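Side-chain contacts in periplasmic binding protein/LacI transcriptional regulator (Brachyspira murdochii, PDB 4KQC), which probably binds a carbohydrate for uptake by an ABC transporter: residues A[12-15]-A[19-22]; A[24-29]-A[279-284]; A[49-54]-A[68-73]. One frame throughout, in Å; residues are numbered along the deposited sequence.

Contact 1. Residues A[12-15]-A[19-22]; sequences KGFQ and WVTV
Lys12 lies across one face of the Trp19 indole, and this is the main side-chain contact between the loop 12-15 and the first turns of helix 18-33. The interaction is CH-pi. Lys12 CB stands 4.2 Å from the centroid of the Trp19 six-membered ring and 27° off the ring normal. Farther along the chain, Lys12 CG meets Trp19 CZ2 at 3.6 Å. Lys12 CG is anti to the carbonyl carbon (chi1 -59°), and the chain is extended from there. The methylenes therefore run past the outer rim of the indole and carry the ammonium group beyond it. Lys12 NZ then hydrogen-bonds to Ser94 OG, with a weak, long ion pair to Asp93. The opposite face of the indole is met by Val22 CG2 of the same helix, so the ring is packed from both sides.

A second group of contacts is with the backbone. Gly13 O lies 3.1 Å from Trp19 CB, a close approach without a hydrogen bond. Phe14 brings the edge of its ring to the helix backbone, and Phe14 CE1 is 3.6 Å from Trp19 O, near the ring plane. The backbone N of Lys12 is buried with no hydrogen-bond partner in the model.

The apolar contacts both involve Phe14 CD1. Phe14 CD1 touches Trp19 CB at 3.9 Å, and it also meets Val20 CG2 obliquely. Phe14 is exposed, whereas Trp19 is buried.

The contact folds the loop after strand 6-10 back onto the start of helix 18-33, the first strand-to-helix connection of the domain. Phe39 of the edge strand 36-40 touches Phe14, Trp19 and Val22. Pro273 at the start of helix 273-288 packs on Val22.

Contact 2. Residues A[24-29]-A[279-284]; sequences DGAEAA and QAVTLA
Val281 meets both Ala26 and Ala29, one methyl to each alanine. Val281 CG2 touches Ala26 CB at 3.7 Å. It lies equally close to the carbonyl oxygen of Ala26, so this methyl packs on backbone as well as side chain. The other branch, Val281 CG1, reaches Ala29 CB at 3.7 Å. Its position follows from the first torsion: CG1 is anti to the backbone N (chi1 167°), which turns the two methyls toward successive turns of the facing helix. Thr282 adds a smaller contact at the side, where Thr282 OG1 lies 3.8 Å from Ala29 CB.

The small alanine side chains let the backbones come close. The short segments 24-29 and 279-284 approach to 7.9 Å between their axes. They run in broadly the same direction, 36° apart. Replacing Val281 by an alanine would remove both methyls and would probably open a gap between the helices, with Ala26 and Ala29 losing their main contacts across it.

The next shell holds the Thr282 hydroxyl and covers the flanks. Thr282 OG1 is hydrogen-bonded to Phe278 O, one turn back in its own helix, so its hydroxyl is engaged beside the apolar contact. Phe278 also packs on Ala28 and Ala29. On the sheet side, Ile37 and Phe39 of strand 36-40 touch Ala26. Farther along the sheet, Phe92 and Ile90 of strand 89-92 meet Ala280 and Ala284.

This is plain apolar helix-helix packing on one side of a parallel sheet. Neighbouring helices 18-33 and 273-288 lie there side by side, though far apart in sequence. Such a helix layer against a parallel sheet is characteristic of the alpha/beta lobes of periplasmic binding proteins.

Contact 3. Residues A[49-54]-A[68-73]; sequences KIQQDL and FAAVTG. With NO3 (nitrate ion), chain B.
Gln51 joins helix 48-60 to the loop after strand 66-68, within an alpha/beta lobe of the periplasmic binding protein fold. The tight part is its carboxamide, which is buried and pairs with the loop backbone at both ends. Val71 N donates to Gln51 OE1 at 2.9 Å in a nearly straight bond (168°). Gln51 NE2 donates to Ala69 O at 2.9 Å, and also to Ser11 O after strand 6-10. Three bonds thus fix the rotation of the amide and tie two neighbouring strand ends to the helix. The side chain reaches them because CG is anti to the backbone N (chi1 -160°) and the chain stays extended beyond it. Phe68 presents its ring edge to Gln51 OE1, with the amide and ring planes 60° apart. Val71 points back at the glutamine, and Val71 CG2 packs against Gln51 OE1.

The N-terminal end of the helix is looser. Lys49 and Ile50 are exposed and do not meet the loop. There a nitrate, probably from the crystallisation liquor, sits at the first turn. Lys49 N donates a hydrogen bond to nitrate O2 at 3.0 Å, and Ile50 N donates one to nitrate O1 at 2.9 Å.

How the contacts relate
From the N terminus, contact 1 comes first, closing a short loop where the chain leaves strand 6-10 and enters helix 18-33. Contact 2 opens next on the same helix and closes about 250 residues later on helix 273-288. Contact 3 is nested inside that long loop and joins helix 48-60 to the end of strand 66-68. Contacts 1 and 3 touch directly: Trp19 CH2 packs on Ala69 CB at 3.7 Å, and Lys12 CB meets Val71 CG1. Contacts 2 and 3 do not touch, their nearest atoms being about 7 Å apart. Together the three tie strand-end loops and helices around one parallel sheet.

Contact 1. Residues A[12-15]-A[19-22]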
ATOM      1  N   LYS A  12      -9.493   9.146   1.612  1.00 11.68           N
ATOM      2  CA  LYS A  12     -10.270   7.872   1.432  1.00 12.80           C
ATOM      3  C   LYS A  12     -11.190   7.517   2.601  1.00 12.51           C
ATOM      4  O   LYS A  12     -11.828   6.456   2.613  1.00 13.44           O
ATOM      5  CB  LYS A  12      -9.321   6.719   1.151  1.00 13.16           C
ATOM      6  CG  LYS A  12      -8.439   6.882  -0.095  1.00 13.48           C
ATOM      7  CD  LYS A  12      -7.776   5.581  -0.483  1.00 14.52           C
ATOM      8  CE  LYS A  12      -6.724   5.802  -1.561  1.00 15.73           C
ATOM      9  NZ  LYS A  12      -6.210   4.506  -2.042  1.00 18.88           N
ATOM     10  N   GLY A  13     -11.362   8.437   3.547  1.00 12.11           N
ATOM     11  CA  GLY A  13     -12.127   8.158   4.745  1.00 12.73           C
ATOM     12  C   GLY A  13     -11.430   7.296   5.755  1.00 12.42           C
ATOM     13  O   GLY A  13     -10.243   7.000   5.613  1.00 14.05           O
ATOM     14  N   PHE A  14     -12.161   6.931   6.805  1.00 12.92           N
ATOM     15  CA  PHE A  14     -11.584   6.292   7.973  1.00 13.10           C
ATOM     16  C   PHE A  14     -11.895   4.814   8.095  1.00 14.38           C
ATOM     17  O   PHE A  14     -11.715   4.265   9.181  1.00 16.05           O
ATOM     18  CB  PHE A  14     -11.976   7.022   9.252  1.00 13.74           C
ATOM     19  CG  PHE A  14     -11.571   8.451   9.280  1.00 14.17           C
ATOM     20  CD1 PHE A  14     -10.243   8.788   9.201  1.00 14.59           C
ATOM     21  CD2 PHE A  14     -12.485   9.479   9.453  1.00 15.32           C
ATOM     22  CE1 PHE A  14      -9.809  10.088   9.244  1.00 15.76           C
ATOM     23  CE2 PHE A  14     -12.044  10.810   9.482  1.00 16.58           C
ATOM     24  CZ  PHE A  14     -10.682  11.102   9.345  1.00 16.19           C
ATOM     25  N   GLN A  15     -12.311   4.138   7.017  1.00 13.91           N
ATOM     26  CA  GLN A  15     -12.374   2.684   7.059  1.00 14.81           C
ATOM     27  C   GLN A  15     -11.129   2.084   7.714  1.00 15.82           C
ATOM     28  O   GLN A  15     -11.217   1.162   8.550  1.00 16.37           O
ATOM     29  CB  GLN A  15     -12.546   2.110   5.675  1.00 15.32           C
ATOM     30  CG  GLN A  15     -12.811   0.617   5.703  1.00 17.85           C
ATOM     31  CD  GLN A  15     -12.938   0.010   4.337  1.00 19.02           C
ATOM     32  OE1 GLN A  15     -13.105   0.683   3.331  1.00 19.20           O
ATOM     33  NE2 GLN A  15     -12.808  -1.297   4.285  1.00 23.74           N
ATOM     34  N   TRP A  19      -5.709   6.422   8.105  1.00 11.63           N
ATOM     35  CA  TRP A  19      -6.172   7.734   7.708  1.00 11.54           C
ATOM     36  C   TRP A  19      -6.357   8.717   8.873  1.00 11.56           C
ATOM     37  O   TRP A  19      -6.309   9.942   8.657  1.00 11.97           O
ATOM     38  CB  TRP A  19      -7.443   7.625   6.806  1.00 11.83           C
ATOM     39  CG  TRP A  19      -7.054   7.104   5.489  1.00 11.82           C
ATOM     40  CD1 TRP A  19      -6.999   5.822   5.101  1.00 12.56           C
ATOM     41  CD2 TRP A  19      -6.532   7.869   4.408  1.00 12.46           C
ATOM     42  NE1 TRP A  19      -6.507   5.722   3.829  1.00 12.91           N
ATOM     43  CE2 TRP A  19      -6.200   6.972   3.383  1.00 12.98           C
ATOM     44  CE3 TRP A  19      -6.365   9.230   4.191  1.00 13.98           C
ATOM     45  CZ2 TRP A  19      -5.668   7.384   2.166  1.00 13.87           C
ATOM     46  CZ3 TRP A  19      -5.834   9.612   2.938  1.00 13.43           C
ATOM     47  CH2 TRP A  19      -5.509   8.683   1.973  1.00 13.33           C
ATOM     48  N   VAL A  20      -6.478   8.216  10.107  1.00 12.37           N
ATOM     49  CA  VAL A  20      -6.456   9.077  11.274  1.00 12.84           C
ATOM     50  C   VAL A  20      -5.063   9.736  11.399  1.00 11.89           C
ATOM     51  O   VAL A  20      -4.896  10.946  11.640  1.00 11.98           O
ATOM     52  CB  VAL A  20      -6.798   8.255  12.510  1.00 14.23           C
ATOM     53  CG1 VAL A  20      -6.661   9.059  13.783  1.00 16.54           C
ATOM     54  CG2 VAL A  20      -8.225   7.753  12.378  1.00 13.93           C
ATOM     55  N   THR A  21      -4.047   8.917  11.145  1.00 12.02           N
ATOM     56  CA  THR A  21      -2.705   9.444  11.195  1.00 12.02           C
ATOM     57  C   THR A  21      -2.370  10.434  10.031  1.00 11.92           C
ATOM     58  O   THR A  21      -1.683  11.451  10.233  1.00 10.84           O
ATOM     59  CB  THR A  21      -1.689   8.314  11.234  1.00 13.44           C
ATOM     60  OG1 THR A  21      -2.017   7.450  12.361  1.00 15.89           O
ATOM     61  CG2 THR A  21      -0.316   8.879  11.360  1.00 14.43           C
ATOM     62  N   VAL A  22      -2.890  10.158   8.855  1.00 10.78           N
ATOM     63  CA  VAL A  22      -2.746  11.051   7.745  1.00 10.51           C
ATOM     64  C   VAL A  22      -3.390  12.380   8.129  1.00 11.13           C
ATOM     65  O   VAL A  22      -2.827  13.419   7.836  1.00 10.23           O
ATOM     66  CB  VAL A  22      -3.420  10.515   6.464  1.00  9.98           C
ATOM     67  CG1 VAL A  22      -3.374  11.531   5.340  1.00  9.57           C
ATOM     68  CG2 VAL A  22      -2.806   9.186   5.998  1.00 10.35           C
TER

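Contact 2. Residues A[24-29]-A[279-284]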
ATOM      1  N   ASP A  24      -3.806  13.650  11.030  1.00 11.88           N
ATOM      2  CA  ASP A  24      -2.939  14.351  11.992  1.00 13.71           C
ATOM      3  C   ASP A  24      -1.825  15.135  11.274  1.00 12.36           C
ATOM      4  O   ASP A  24      -1.527  16.295  11.670  1.00 12.43           O
ATOM      5  CB  ASP A  24      -2.266  13.385  12.951  1.00 15.29           C
ATOM      6  CG  ASP A  24      -3.248  12.711  13.927  1.00 19.17           C
ATOM      7  OD1 ASP A  24      -4.325  13.292  14.220  1.00 20.63           O
ATOM      8  OD2 ASP A  24      -2.879  11.605  14.401  1.00 22.98           O
ATOM      9  N   GLY A  25      -1.212  14.508  10.271  1.00 12.18           N
ATOM     10  CA  GLY A  25      -0.146  15.104   9.503  1.00 11.61           C
ATOM     11  C   GLY A  25      -0.624  16.323   8.731  1.00 11.99           C
ATOM     12  O   GLY A  25      -0.036  17.415   8.743  1.00 12.00           O
ATOM     13  N   ALA A  26      -1.784  16.148   8.098  1.00 11.68           N
ATOM     14  CA  ALA A  26      -2.420  17.226   7.364  1.00 11.21           C
ATOM     15  C   ALA A  26      -2.773  18.423   8.227  1.00 11.31           C
ATOM     16  O   ALA A  26      -2.515  19.553   7.851  1.00 11.80           O
ATOM     17  CB  ALA A  26      -3.696  16.708   6.669  1.00 11.75           C
ATOM     18  N   GLU A  27      -3.396  18.182   9.378  1.00 11.40           N
ATOM     19  CA  GLU A  27      -3.760  19.267  10.299  1.00 12.33           C
ATOM     20  C   GLU A  27      -2.511  19.982  10.814  1.00 11.81           C
ATOM     21  O   GLU A  27      -2.508  21.191  10.922  1.00 12.36           O
ATOM     22  CB  GLU A  27      -4.613  18.734  11.427  1.00 14.63           C
ATOM     23  CG  GLU A  27      -6.006  18.216  10.969  1.00 15.54           C
ATOM     24  CD  GLU A  27      -7.001  19.243  10.446  1.00 19.13           C
ATOM     25  OE1 GLU A  27      -6.709  20.453  10.471  1.00 20.36           O
ATOM     26  OE2 GLU A  27      -8.135  18.842  10.029  1.00 21.90           O
ATOM     27  N   ALA A  28      -1.441  19.231  11.054  1.00 12.27           N
ATOM     28  CA  ALA A  28      -0.203  19.856  11.471  1.00 12.36           C
ATOM     29  C   ALA A  28       0.358  20.825  10.456  1.00 12.82           C
ATOM     30  O   ALA A  28       0.720  21.953  10.822  1.00 13.34           O
ATOM     31  CB  ALA A  28       0.860  18.855  11.887  1.00 12.22           C
ATOM     32  N   ALA A  29       0.462  20.389   9.201  1.00 13.21           N
ATOM     33  CA  ALA A  29       0.939  21.238   8.127  1.00 13.11           C
ATOM     34  C   ALA A  29      -0.017  22.376   7.963  1.00 12.72           C
ATOM     35  O   ALA A  29       0.422  23.500   7.651  1.00 12.76           O
ATOM     36  CB  ALA A  29       1.054  20.469   6.811  1.00 13.31           C
ATOM     37  N   GLN A 279       2.896  16.330   4.000  1.00 12.09           N
ATOM     38  CA  GLN A 279       3.472  16.724   2.695  1.00 13.14           C
ATOM     39  C   GLN A 279       2.390  17.082   1.691  1.00 11.72           C
ATOM     40  O   GLN A 279       2.579  18.008   0.890  1.00 13.05           O
ATOM     41  CB  GLN A 279       4.422  15.694   2.152  1.00 15.04           C
ATOM     42  CG  GLN A 279       5.691  15.579   3.023  1.00 17.56           C
ATOM     43  CD  GLN A 279       6.500  16.872   3.099  1.00 21.19           C
ATOM     44  OE1 GLN A 279       6.547  17.633   2.142  1.00 24.39           O
ATOM     45  NE2 GLN A 279       7.117  17.137   4.253  1.00 25.00           N
ATOM     46  N   ALA A 280       1.248  16.406   1.735  1.00 11.40           N
ATOM     47  CA  ALA A 280       0.092  16.762   0.886  1.00 11.56           C
ATOM     48  C   ALA A 280      -0.309  18.199   1.093  1.00 11.63           C
ATOM     49  O   ALA A 280      -0.454  18.932   0.126  1.00 11.85           O
ATOM     50  CB  ALA A 280      -1.085  15.855   1.183  1.00 10.71           C
ATOM     51  N   VAL A 281      -0.525  18.606   2.360  1.00 11.24           N
ATOM     52  CA  VAL A 281      -0.957  19.954   2.640  1.00 11.26           C
ATOM     53  C   VAL A 281       0.160  20.917   2.305  1.00 11.89           C
ATOM     54  O   VAL A 281      -0.158  22.015   1.840  1.00 12.86           O
ATOM     55  CB  VAL A 281      -1.472  20.086   4.065  1.00 11.08           C
ATOM     56  CG1 VAL A 281      -1.625  21.561   4.463  1.00 11.18           C
ATOM     57  CG2 VAL A 281      -2.767  19.325   4.183  1.00 11.28           C
ATOM     58  N   THR A 282       1.415  20.595   2.637  1.00 11.59           N
ATOM     59  CA  THR A 282       2.515  21.445   2.243  1.00 12.21           C
ATOM     60  C   THR A 282       2.550  21.745   0.750  1.00 11.31           C
ATOM     61  O   THR A 282       2.722  22.880   0.371  1.00 12.87           O
ATOM     62  CB  THR A 282       3.859  20.837   2.717  1.00 12.69           C
ATOM     63  OG1 THR A 282       3.816  20.725   4.145  1.00 14.15           O
ATOM     64  CG2 THR A 282       5.056  21.740   2.357  1.00 14.21           C
ATOM     65  N   LEU A 283       2.470  20.724  -0.073  1.00 11.43           N
ATOM     66  CA  LEU A 283       2.464  20.877  -1.521  1.00 11.07           C
ATOM     67  C   LEU A 283       1.282  21.765  -1.917  1.00 11.90           C
ATOM     68  O   LEU A 283       1.400  22.630  -2.777  1.00 11.79           O
ATOM     69  CB  LEU A 283       2.350  19.511  -2.211  1.00 11.27           C
ATOM     70  CG  LEU A 283       3.582  18.622  -2.216  1.00 12.55           C
ATOM     71  CD1 LEU A 283       3.278  17.230  -2.788  1.00 12.62           C
ATOM     72  CD2 LEU A 283       4.620  19.339  -3.016  1.00 13.12           C
ATOM     73  N   ALA A 284       0.127  21.503  -1.324  1.00 11.68           N
ATOM     74  CA  ALA A 284      -1.061  22.244  -1.716  1.00 12.06           C
ATOM     75  C   ALA A 284      -0.967  23.717  -1.384  1.00 12.59           C
ATOM     76  O   ALA A 284      -1.326  24.577  -2.216  1.00 13.09           O
ATOM     77  CB  ALA A 284      -2.265  21.622  -1.112  1.00 11.44           C
TER

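Contact 3. Residues A[49-54]-A[68-73]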
ATOM      1  N   LYS A  49     -19.403   6.933  -5.101  1.00 13.30           N
ATOM      2  CA  LYS A  49     -20.338   7.993  -5.419  0.60 14.38           C
ATOM      3  C   LYS A  49     -20.287   9.101  -4.370  1.00 12.92           C
ATOM      4  O   LYS A  49     -20.320  10.318  -4.729  1.00 12.42           O
ATOM      5  CB  LYS A  49     -21.731   7.425  -5.518  0.60 15.78           C
ATOM      6  CG  LYS A  49     -21.931   6.430  -6.640  0.60 17.67           C
ATOM      7  CD  LYS A  49     -23.408   5.993  -6.617  0.60 20.81           C
ATOM      8  CE  LYS A  49     -23.703   4.856  -7.584  0.60 24.37           C
ATOM      9  NZ  LYS A  49     -23.302   5.217  -8.959  0.60 26.54           N
ATOM     10  N   ILE A  50     -20.191   8.734  -3.092  1.00 11.86           N
ATOM     11  CA  ILE A  50     -20.068   9.791  -2.074  0.50 11.53           C
ATOM     12  C   ILE A  50     -18.733  10.530  -2.193  1.00 11.34           C
ATOM     13  O   ILE A  50     -18.668  11.715  -1.982  1.00 10.47           O
ATOM     14  CB  ILE A  50     -20.284   9.284  -0.647  0.50 12.05           C
ATOM     15  CG1 ILE A  50     -20.717  10.414   0.258  0.50 12.27           C
ATOM     16  CG2 ILE A  50     -19.024   8.692  -0.087  0.50 11.63           C
ATOM     17  CD1 ILE A  50     -22.041  10.991  -0.112  0.50 13.34           C
ATOM     18  N   GLN A  51     -17.655   9.838  -2.559  1.00 10.68           N
ATOM     19  CA  GLN A  51     -16.403  10.563  -2.735  1.00 11.09           C
ATOM     20  C   GLN A  51     -16.475  11.503  -3.908  1.00 10.71           C
ATOM     21  O   GLN A  51     -15.965  12.639  -3.847  1.00 10.90           O
ATOM     22  CB  GLN A  51     -15.156   9.652  -2.788  1.00 10.49           C
ATOM     23  CG  GLN A  51     -13.884  10.430  -2.485  1.00 11.10           C
ATOM     24  CD  GLN A  51     -12.621   9.735  -2.843  1.00 11.17           C
ATOM     25  OE1 GLN A  51     -12.477   9.146  -3.923  1.00 11.58           O
ATOM     26  NE2 GLN A  51     -11.647   9.853  -1.964  1.00 10.08           N
ATOM     27  N   GLN A  52     -17.127  11.096  -4.990  1.00 10.95           N
ATOM     28  CA  GLN A  52     -17.369  12.016  -6.098  1.00 11.17           C
ATOM     29  C   GLN A  52     -18.126  13.248  -5.630  1.00 10.66           C
ATOM     30  O   GLN A  52     -17.795  14.386  -5.954  1.00 10.71           O
ATOM     31  CB  GLN A  52     -18.180  11.318  -7.201  1.00 12.80           C
ATOM     32  CG  GLN A  52     -17.442  10.250  -8.011  1.00 15.23           C
ATOM     33  CD  GLN A  52     -18.370   9.486  -8.952  1.00 19.33           C
ATOM     34  OE1 GLN A  52     -19.521   9.249  -8.601  1.00 21.70           O
ATOM     35  NE2 GLN A  52     -17.916   9.174 -10.154  1.00 18.75           N
ATOM     36  N   ASP A  53     -19.212  13.000  -4.858  1.00 11.05           N
ATOM     37  CA  ASP A  53     -20.034  14.106  -4.350  1.00 11.83           C
ATOM     38  C   ASP A  53     -19.310  15.041  -3.441  1.00 10.79           C
ATOM     39  O   ASP A  53     -19.495  16.278  -3.511  1.00 10.01           O
ATOM     40  CB  ASP A  53     -21.218  13.561  -3.537  1.00 13.13           C
ATOM     41  CG  ASP A  53     -22.270  12.747  -4.375  1.00 15.63           C
ATOM     42  OD1 ASP A  53     -22.389  12.974  -5.603  1.00 17.61           O
ATOM     43  OD2 ASP A  53     -23.048  11.964  -3.762  1.00 15.94           O
ATOM     44  N   LEU A  54     -18.486  14.465  -2.541  1.00  9.87           N
ATOM     45  CA  LEU A  54     -17.703  15.282  -1.614  1.00 10.89           C
ATOM     46  C   LEU A  54     -16.684  16.143  -2.387  1.00 11.26           C
ATOM     47  O   LEU A  54     -16.514  17.309  -2.058  1.00 11.96           O
ATOM     48  CB  LEU A  54     -17.007  14.399  -0.571  1.00 11.67           C
ATOM     49  CG  LEU A  54     -17.945  13.741   0.489  1.00 12.56           C
ATOM     50  CD1 LEU A  54     -17.167  12.690   1.274  1.00 13.17           C
ATOM     51  CD2 LEU A  54     -18.500  14.818   1.383  1.00 13.26           C
ATOM     52  N   PHE A  68      -6.059  15.416  -3.076  1.00  8.97           N
ATOM     53  CA  PHE A  68      -6.999  14.350  -3.380  1.00  8.71           C
ATOM     54  C   PHE A  68      -6.366  12.958  -3.415  1.00  8.69           C
ATOM     55  O   PHE A  68      -5.300  12.787  -4.072  1.00  8.65           O
ATOM     56  CB  PHE A  68      -7.668  14.662  -4.739  1.00  9.07           C
ATOM     57  CG  PHE A  68      -8.776  13.621  -5.176  1.00  9.09           C
ATOM     58  CD1 PHE A  68      -9.654  13.043  -4.255  1.00 10.06           C
ATOM     59  CD2 PHE A  68      -8.942  13.266  -6.530  1.00  9.63           C
ATOM     60  CE1 PHE A  68     -10.665  12.179  -4.630  1.00  9.56           C
ATOM     61  CE2 PHE A  68      -9.979  12.397  -6.918  1.00 10.14           C
ATOM     62  CZ  PHE A  68     -10.826  11.822  -5.975  1.00  9.85           C
ATOM     63  N   ALA A  69      -6.990  12.005  -2.711  1.00  8.91           N
ATOM     64  CA  ALA A  69      -6.614  10.564  -2.784  1.00  8.74           C
ATOM     65  C   ALA A  69      -7.852   9.832  -3.210  1.00  9.78           C
ATOM     66  O   ALA A  69      -8.738   9.668  -2.374  1.00 10.53           O
ATOM     67  CB  ALA A  69      -6.188  10.056  -1.422  1.00  8.97           C
ATOM     68  N   ALA A  70      -7.877   9.364  -4.451  1.00 10.72           N
ATOM     69  CA  ALA A  70      -9.114   8.800  -5.057  1.00 10.87           C
ATOM     70  C   ALA A  70      -9.297   7.344  -4.572  1.00 11.29           C
ATOM     71  O   ALA A  70      -8.340   6.571  -4.583  1.00 11.02           O
ATOM     72  CB  ALA A  70      -9.031   8.817  -6.549  1.00 11.25           C
ATOM     73  N   VAL A  71     -10.507   6.990  -4.164  1.00 11.46           N
ATOM     74  CA  VAL A  71     -10.880   5.586  -4.021  1.00 11.75           C
ATOM     75  C   VAL A  71     -11.071   5.056  -5.463  1.00 11.57           C
ATOM     76  O   VAL A  71     -10.956   5.814  -6.449  1.00 10.91           O
ATOM     77  CB  VAL A  71     -12.115   5.388  -3.121  1.00 12.20           C
ATOM     78  CG1 VAL A  71     -11.835   5.848  -1.674  1.00 12.97           C
ATOM     79  CG2 VAL A  71     -13.370   5.982  -3.725  1.00 12.60           C
ATOM     80  N   THR A  72     -11.401   3.781  -5.627  1.00 13.24           N
ATOM     81  CA  THR A  72     -11.708   3.221  -6.928  1.00 14.09           C
ATOM     82  C   THR A  72     -12.912   3.917  -7.550  1.00 14.26           C
ATOM     83  O   THR A  72     -13.884   4.080  -6.878  1.00 14.49           O
ATOM     84  CB  THR A  72     -12.054   1.712  -6.769  1.00 15.35           C
ATOM     85  OG1 THR A  72     -10.876   1.038  -6.300  1.00 17.03           O
ATOM     86  CG2 THR A  72     -12.430   1.085  -8.014  1.00 16.35           C
ATOM     87  N   GLY A  73     -12.787   4.384  -8.801  1.00 12.42           N
ATOM     88  CA  GLY A  73     -13.914   5.050  -9.450  1.00 13.24           C
ATOM     89  C   GLY A  73     -13.426   6.045 -10.459  1.00 12.32           C
ATOM     90  O   GLY A  73     -12.204   6.202 -10.620  1.00 11.51           O
TER
HETATM   91  N   NO3 B 501     -21.415   4.952  -2.975  1.00 29.79           N
HETATM   92  O1  NO3 B 501     -21.048   6.002  -2.427  1.00 24.17           O
HETATM   93  O2  NO3 B 501     -20.883   4.497  -4.206  1.00 28.28           O
HETATM   94  O3  NO3 B 501     -22.382   4.181  -2.330  1.00 34.53           O